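Local coordinates for DNA repair protein RAD14 (PDB 5A3D) that binds specifically to damaged, kinked DNA in nucleotide excision repair and is required for the incision step, acting here through its zinc-containing DNA-binding domain, at residues I5-N10 against Q24-C29; H18-L23 against H63-P68. All coordinates share one frame; numbering follows the deposited sequence.

Contact 1 of 2, residues I5-N10 against Q24-C29; sequences IECHIN and QVCKQC. With ZN (zinc ion), chain F.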
loop_
_atom_site.group_PDB
_atom_site.type_symbol
_atom_site.label_atom_id
_atom_site.label_comp_id
_atom_site.label_asym_id
_atom_site.label_seq_id
_atom_site.Cartn_x
_atom_site.Cartn_y
_atom_site.Cartn_z
ATOM N N ILE B 5 10.947 -14.359 -35.324
ATOM C CA ILE B 5 12.341 -14.458 -34.877
ATOM C C ILE B 5 12.700 -15.866 -34.382
ATOM O O ILE B 5 13.839 -16.167 -34.173
ATOM C CB ILE B 5 12.644 -13.384 -33.795
ATOM C CG1 ILE B 5 11.851 -13.662 -32.531
ATOM C CG2 ILE B 5 12.297 -12.028 -34.364
ATOM C CD1 ILE B 5 11.685 -12.512 -31.531
ATOM N N GLU B 6 11.725 -16.751 -34.185
ATOM C CA GLU B 6 12.082 -18.104 -33.798
ATOM C C GLU B 6 12.234 -18.984 -35.033
ATOM O O GLU B 6 13.314 -19.608 -35.285
ATOM C CB GLU B 6 11.041 -18.648 -32.839
ATOM C CG GLU B 6 11.133 -17.895 -31.547
ATOM C CD GLU B 6 12.353 -18.315 -30.700
ATOM O OE1 GLU B 6 13.100 -19.270 -31.086
ATOM O OE2 GLU B 6 12.551 -17.694 -29.672
ATOM N N CYS B 7 11.172 -19.057 -35.824
ATOM C CA CYS B 7 11.184 -20.005 -36.905
ATOM C C CYS B 7 11.786 -19.438 -38.197
ATOM O O CYS B 7 12.264 -20.187 -39.039
ATOM C CB CYS B 7 9.755 -20.555 -37.134
ATOM S SG CYS B 7 8.471 -19.469 -37.767
ATOM N N HIS B 8 11.686 -18.122 -38.372
ATOM C CA HIS B 8 12.150 -17.416 -39.602
ATOM C C HIS B 8 11.359 -17.694 -40.877
ATOM O O HIS B 8 11.870 -17.504 -41.973
ATOM C CB HIS B 8 13.616 -17.737 -39.839
ATOM C CG HIS B 8 14.445 -17.534 -38.620
ATOM N ND1 HIS B 8 14.632 -16.289 -38.051
ATOM C CD2 HIS B 8 15.146 -18.411 -37.855
ATOM C CE1 HIS B 8 15.404 -16.409 -36.984
ATOM N NE2 HIS B 8 15.744 -17.686 -36.852
ATOM N N ILE B 9 10.145 -18.168 -40.677
ATOM C CA ILE B 9 9.270 -18.674 -41.681
ATOM C C ILE B 9 7.952 -17.955 -41.703
ATOM O O ILE B 9 7.607 -17.373 -42.707
ATOM C CB ILE B 9 9.037 -20.163 -41.464
ATOM C CG1 ILE B 9 10.350 -20.881 -41.701
ATOM C CG2 ILE B 9 7.970 -20.692 -42.469
ATOM C CD1 ILE B 9 10.253 -22.333 -41.301
ATOM N N ASN B 10 7.215 -18.001 -40.605
ATOM C CA ASN B 10 5.897 -17.408 -40.527
ATOM C C ASN B 10 6.024 -15.887 -40.561
ATOM O O ASN B 10 7.016 -15.293 -40.033
ATOM C CB ASN B 10 5.183 -17.881 -39.271
ATOM C CG ASN B 10 4.320 -19.151 -39.488
ATOM O OD1 ASN B 10 3.883 -19.445 -40.604
ATOM N ND2 ASN B 10 4.151 -19.937 -38.404
ATOM N N GLN B 24 8.030 -10.134 -32.168
ATOM C CA GLN B 24 7.776 -10.694 -33.493
ATOM C C GLN B 24 7.886 -12.236 -33.514
ATOM O O GLN B 24 8.929 -12.781 -33.973
ATOM C CB GLN B 24 8.729 -10.064 -34.510
ATOM C CG GLN B 24 8.426 -8.601 -34.728
ATOM C CD GLN B 24 8.194 -8.358 -36.205
ATOM O OE1 GLN B 24 9.166 -8.173 -36.977
ATOM N NE2 GLN B 24 6.894 -8.425 -36.633
ATOM N N VAL B 25 6.892 -12.877 -32.908
ATOM C CA VAL B 25 6.868 -14.348 -32.670
ATOM C C VAL B 25 5.512 -14.886 -33.053
ATOM O O VAL B 25 4.501 -14.268 -32.742
ATOM C CB VAL B 25 7.154 -14.683 -31.185
ATOM C CG1 VAL B 25 7.134 -16.193 -30.983
ATOM C CG2 VAL B 25 8.518 -14.141 -30.851
ATOM N N CYS B 26 5.494 -15.938 -33.861
ATOM C CA CYS B 26 4.244 -16.541 -34.300
ATOM C C CYS B 26 3.632 -17.388 -33.179
ATOM O O CYS B 26 4.320 -17.815 -32.224
ATOM C CB CYS B 26 4.435 -17.392 -35.595
ATOM S SG CYS B 26 5.287 -18.901 -35.421
ATOM N N LYS B 27 2.383 -17.724 -33.332
ATOM C CA LYS B 27 1.660 -18.427 -32.294
ATOM C C LYS B 27 2.270 -19.863 -32.107
ATOM O O LYS B 27 2.401 -20.363 -31.008
ATOM C CB LYS B 27 0.157 -18.481 -32.609
ATOM C CG LYS B 27 -0.559 -19.175 -31.456
ATOM C CD LYS B 27 -1.877 -18.642 -30.900
ATOM C CE LYS B 27 -2.884 -17.924 -31.807
ATOM N NZ LYS B 27 -4.227 -17.835 -31.093
ATOM N N GLN B 28 2.630 -20.497 -33.204
ATOM C CA GLN B 28 3.140 -21.858 -33.129
ATOM C C GLN B 28 4.450 -21.902 -32.282
ATOM O O GLN B 28 4.631 -22.736 -31.393
ATOM C CB GLN B 28 3.291 -22.475 -34.499
ATOM C CG GLN B 28 4.015 -23.882 -34.523
ATOM C CD GLN B 28 3.897 -24.615 -35.844
ATOM O OE1 GLN B 28 3.401 -24.116 -36.821
ATOM N NE2 GLN B 28 4.412 -25.828 -35.878
ATOM N N CYS B 29 5.355 -21.002 -32.621
ATOM C CA CYS B 29 6.620 -20.856 -31.959
ATOM C C CYS B 29 6.437 -20.467 -30.510
ATOM O O CYS B 29 7.136 -21.010 -29.684
ATOM C CB CYS B 29 7.546 -19.868 -32.667
ATOM S SG CYS B 29 8.234 -20.513 -34.187
HETATM ZN ZN ZN F . 7.589 -18.855 -35.652
HETATM O O HOH W 1 2.269 -21.741 -37.667
#
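The zinc site of the zinc finger joins these two segments: Cys7 from 5-10, Cys26 and Cys29 from 24-29, with Cys4 as fourth ligand. Cys26 SG and Cys29 SG each lie 2.3 Å from the zinc ion. With SG between the backbone N and the carbonyl carbon (chi1 68°), Cys7 reaches the metal while its sulfur accepts a nearly straight bond from Asn10 N at 3.4 Å and a weak one from Ile9 N. Cys26 SG is gripped twice more: as N-cap of helix 27-32 by Cys29 N, and by Asn10 ND2, 3.4 Å from this sulfur, which lies in the Asn10 amide plane; the bond is nearly straight (176°). Such donors probably ease the thiolates' negative charge. An amide suits this place because its two hydrogens serve Cys26 SG and a water that donates to Gln28 OE1; an alanine here would probably leave Cys26 SG without this donor and break the water link. Ile5 N bonds to Gln24 O at 2.9 Å, and Ile5 CD1 packs on Val25 CG2 at 3.6 Å, the chains crossing at about a right angle. Paired CxxC ligands with N-H...S bonds are typical of a four-cysteine zinc finger.

Contact 2 of 2, residues H18-L23 against H63-P68; sequences HDVFKL and HRLEKP
Apolar contact begins with Val20 and Phe21, which both meet Leu65. Val20 CG1, anti to the backbone N (chi1 174°), lies 4.2 Å from Leu65 CB and also touches the backbone, 3.5 Å from Arg64 O. The same methyl sits 3.7 Å above the plane of the Phe21 ring, over its centre, a CH-pi type of packing between sequence neighbours. A beta-branched valine suits this place, since its short chain puts one methyl against both the Phe21 ring and the Arg64 carbonyl. Phe21 is long enough to carry its CZ to 4.2 Å from Leu65 CB.

Carbonyl oxygens around the two rings make a second group. His63 O lies at the edge of the Phe21 ring, near its plane, 3.6 Å from CE1, while Phe21 CD1 rests against His63 CB; the two side chains slide past each other in opposite directions. Val20 O approaches the imidazole of His63 obliquely, at 3.3 Å from CD2, and Phe21 O stands over one face of that ring, toward its rim.

Lys22 supplies the polar and charged part. Its aliphatic chain crosses His63 at about a right angle, CG 3.6 Å from NE2, and its ammonium NZ turns back to donate to Asp19 O, 2.9 Å away. A flexible lysine can thus offer its methylenes to the imidazole and its ammonium group to the backbone carbonyl of Asp19. His63 ND1 is hydrogen-bonded to Glu85, which is likely to limit rotation of the ring.

No hydrogen bond crosses between the segments; van der Waals contact of side chains with each other and with backbone carbonyls joins them. Phe21 also packs on Val82 of strand 78-82 and on Val16 of helix 15-19, and Val16 touches Leu65 too, so that the contact seats residues 20-22 against His63 and the chain leading into edge strand 65-67 of the antiparallel sheet.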
loop_
_atom_site.group_PDB
_atom_site.type_symbol
_atom_site.label_atom_id
_atom_site.label_comp_id
_atom_site.label_asym_id
_atom_site.label_seq_id
_atom_site.Cartn_x
_atom_site.Cartn_y
_atom_site.Cartn_z
ATOM N N HIS B 18 2.751 -9.968 -30.169
ATOM C CA HIS B 18 3.158 -8.879 -30.980
ATOM C C HIS B 18 2.591 -7.551 -30.471
ATOM O O HIS B 18 3.326 -6.602 -30.272
ATOM C CB HIS B 18 2.689 -9.201 -32.405
ATOM C CG HIS B 18 3.007 -8.142 -33.365
ATOM N ND1 HIS B 18 2.187 -7.066 -33.565
ATOM C CD2 HIS B 18 4.135 -7.897 -34.061
ATOM C CE1 HIS B 18 2.765 -6.233 -34.412
ATOM N NE2 HIS B 18 3.929 -6.755 -34.768
ATOM N N ASP B 19 1.283 -7.468 -30.284
ATOM C CA ASP B 19 0.652 -6.172 -30.025
ATOM C C ASP B 19 0.947 -5.740 -28.595
ATOM O O ASP B 19 1.154 -4.509 -28.335
ATOM C CB ASP B 19 -0.873 -6.188 -30.218
ATOM C CG ASP B 19 -1.330 -6.366 -31.655
ATOM O OD1 ASP B 19 -0.508 -6.364 -32.634
ATOM O OD2 ASP B 19 -2.598 -6.446 -31.785
ATOM N N VAL B 20 0.925 -6.690 -27.642
ATOM C CA VAL B 20 1.044 -6.333 -26.194
ATOM C C VAL B 20 2.475 -6.402 -25.748
ATOM O O VAL B 20 2.941 -5.509 -25.104
ATOM C CB VAL B 20 0.242 -7.276 -25.275
ATOM C CG1 VAL B 20 0.499 -6.982 -23.776
ATOM C CG2 VAL B 20 -1.263 -7.128 -25.624
ATOM N N PHE B 21 3.185 -7.447 -26.116
ATOM C CA PHE B 21 4.481 -7.693 -25.583
ATOM C C PHE B 21 5.602 -7.288 -26.575
ATOM O O PHE B 21 6.781 -7.396 -26.212
ATOM C CB PHE B 21 4.610 -9.125 -25.166
ATOM C CG PHE B 21 3.708 -9.503 -24.032
ATOM C CD1 PHE B 21 4.018 -9.117 -22.757
ATOM C CD2 PHE B 21 2.502 -10.135 -24.272
ATOM C CE1 PHE B 21 3.145 -9.366 -21.678
ATOM C CE2 PHE B 21 1.679 -10.529 -23.214
ATOM C CZ PHE B 21 1.960 -10.049 -21.905
ATOM N N LYS B 22 5.235 -6.867 -27.797
ATOM C CA LYS B 22 6.173 -6.341 -28.784
ATOM C C LYS B 22 7.179 -7.366 -29.265
ATOM O O LYS B 22 8.345 -7.063 -29.463
ATOM C CB LYS B 22 6.894 -5.078 -28.239
ATOM C CG LYS B 22 5.997 -4.198 -27.455
ATOM C CD LYS B 22 4.946 -3.587 -28.363
ATOM C CE LYS B 22 4.049 -2.758 -27.454
ATOM N NZ LYS B 22 2.852 -2.192 -28.159
ATOM N N LEU B 23 6.696 -8.564 -29.481
ATOM C CA LEU B 23 7.576 -9.698 -29.862
ATOM C C LEU B 23 7.125 -10.159 -31.219
ATOM O O LEU B 23 5.935 -10.445 -31.404
ATOM C CB LEU B 23 7.448 -10.806 -28.834
ATOM C CG LEU B 23 8.109 -10.523 -27.478
ATOM C CD1 LEU B 23 7.754 -11.600 -26.443
ATOM C CD2 LEU B 23 9.585 -10.440 -27.635
ATOM N N HIS B 63 5.564 -5.234 -19.755
ATOM C CA HIS B 63 4.332 -5.159 -20.539
ATOM C C HIS B 63 3.383 -6.062 -19.828
ATOM O O HIS B 63 3.822 -6.948 -19.051
ATOM C CB HIS B 63 4.505 -5.574 -21.980
ATOM C CG HIS B 63 5.382 -4.659 -22.780
ATOM N ND1 HIS B 63 6.748 -4.853 -22.902
ATOM C CD2 HIS B 63 5.089 -3.579 -23.536
ATOM C CE1 HIS B 63 7.263 -3.891 -23.659
ATOM N NE2 HIS B 63 6.272 -3.104 -24.049
ATOM N N ARG B 64 2.095 -5.831 -19.987
ATOM C CA ARG B 64 1.169 -6.764 -19.417
ATOM C C ARG B 64 -0.168 -6.740 -20.192
ATOM O O ARG B 64 -0.553 -5.724 -20.740
ATOM C CB ARG B 64 0.882 -6.522 -17.942
ATOM C CG ARG B 64 0.180 -5.243 -17.573
ATOM C CD ARG B 64 0.152 -5.008 -16.011
ATOM N NE ARG B 64 1.450 -4.665 -15.315
ATOM C CZ ARG B 64 2.511 -4.042 -15.843
ATOM N NH1 ARG B 64 2.477 -3.512 -17.081
ATOM N NH2 ARG B 64 3.609 -3.886 -15.132
ATOM N N LEU B 65 -0.794 -7.887 -20.233
ATOM C CA LEU B 65 -2.137 -8.056 -20.716
ATOM C C LEU B 65 -3.083 -8.224 -19.544
ATOM O O LEU B 65 -2.902 -9.108 -18.740
ATOM C CB LEU B 65 -2.174 -9.324 -21.507
ATOM C CG LEU B 65 -3.348 -9.687 -22.502
ATOM C CD1 LEU B 65 -3.647 -11.174 -22.807
ATOM C CD2 LEU B 65 -4.442 -8.768 -22.924
ATOM N N GLU B 66 -4.177 -7.472 -19.554
ATOM C CA GLU B 66 -5.226 -7.660 -18.544
ATOM C C GLU B 66 -6.426 -8.337 -19.109
ATOM O O GLU B 66 -6.835 -8.103 -20.302
ATOM C CB GLU B 66 -5.545 -6.312 -17.914
ATOM C CG GLU B 66 -4.432 -5.961 -16.983
ATOM C CD GLU B 66 -4.705 -4.807 -16.059
ATOM O OE1 GLU B 66 -5.815 -4.217 -16.181
ATOM O OE2 GLU B 66 -3.756 -4.509 -15.231
ATOM N N LYS B 67 -7.045 -9.161 -18.283
ATOM C CA LYS B 67 -8.301 -9.819 -18.626
ATOM C C LYS B 67 -9.233 -9.855 -17.450
ATOM O O LYS B 67 -8.793 -9.642 -16.302
ATOM C CB LYS B 67 -8.000 -11.251 -19.048
ATOM C CG LYS B 67 -6.788 -11.349 -19.984
ATOM C CD LYS B 67 -7.167 -11.822 -21.320
ATOM C CE LYS B 67 -8.241 -11.075 -22.046
ATOM N NZ LYS B 67 -7.966 -11.223 -23.545
ATOM N N PRO B 68 -10.545 -10.111 -17.711
ATOM C CA PRO B 68 -11.459 -10.342 -16.591
ATOM C C PRO B 68 -10.885 -11.432 -15.688
ATOM O O PRO B 68 -10.287 -12.417 -16.193
ATOM C CB PRO B 68 -12.763 -10.801 -17.288
ATOM C CG PRO B 68 -12.699 -10.180 -18.672
ATOM C CD PRO B 68 -11.200 -10.354 -19.011
#

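In the fold
The centres of the two contacts lie about 17 Å apart, and their segments alternate along the chain: 5-10, 18-23, 24-29, then 63-68. Segment 18-23 runs directly into 24-29, so the chain passes from the turn after helix 15-19 straight to the ligands at the start of helix 27-32. The contacts meet where Gln24 NE2 packs on His18 CD2, 3.8 Å away. Contact 1 closes the zinc finger around its metal, whereas contact 2 ties that finger to the three-stranded antiparallel sheet of the same DNA-binding domain. The nearest atoms of the nucleic acid lie about 5 Å from those of contact 2 and about 11 Å from those of contact 1, consistent with a structural zinc.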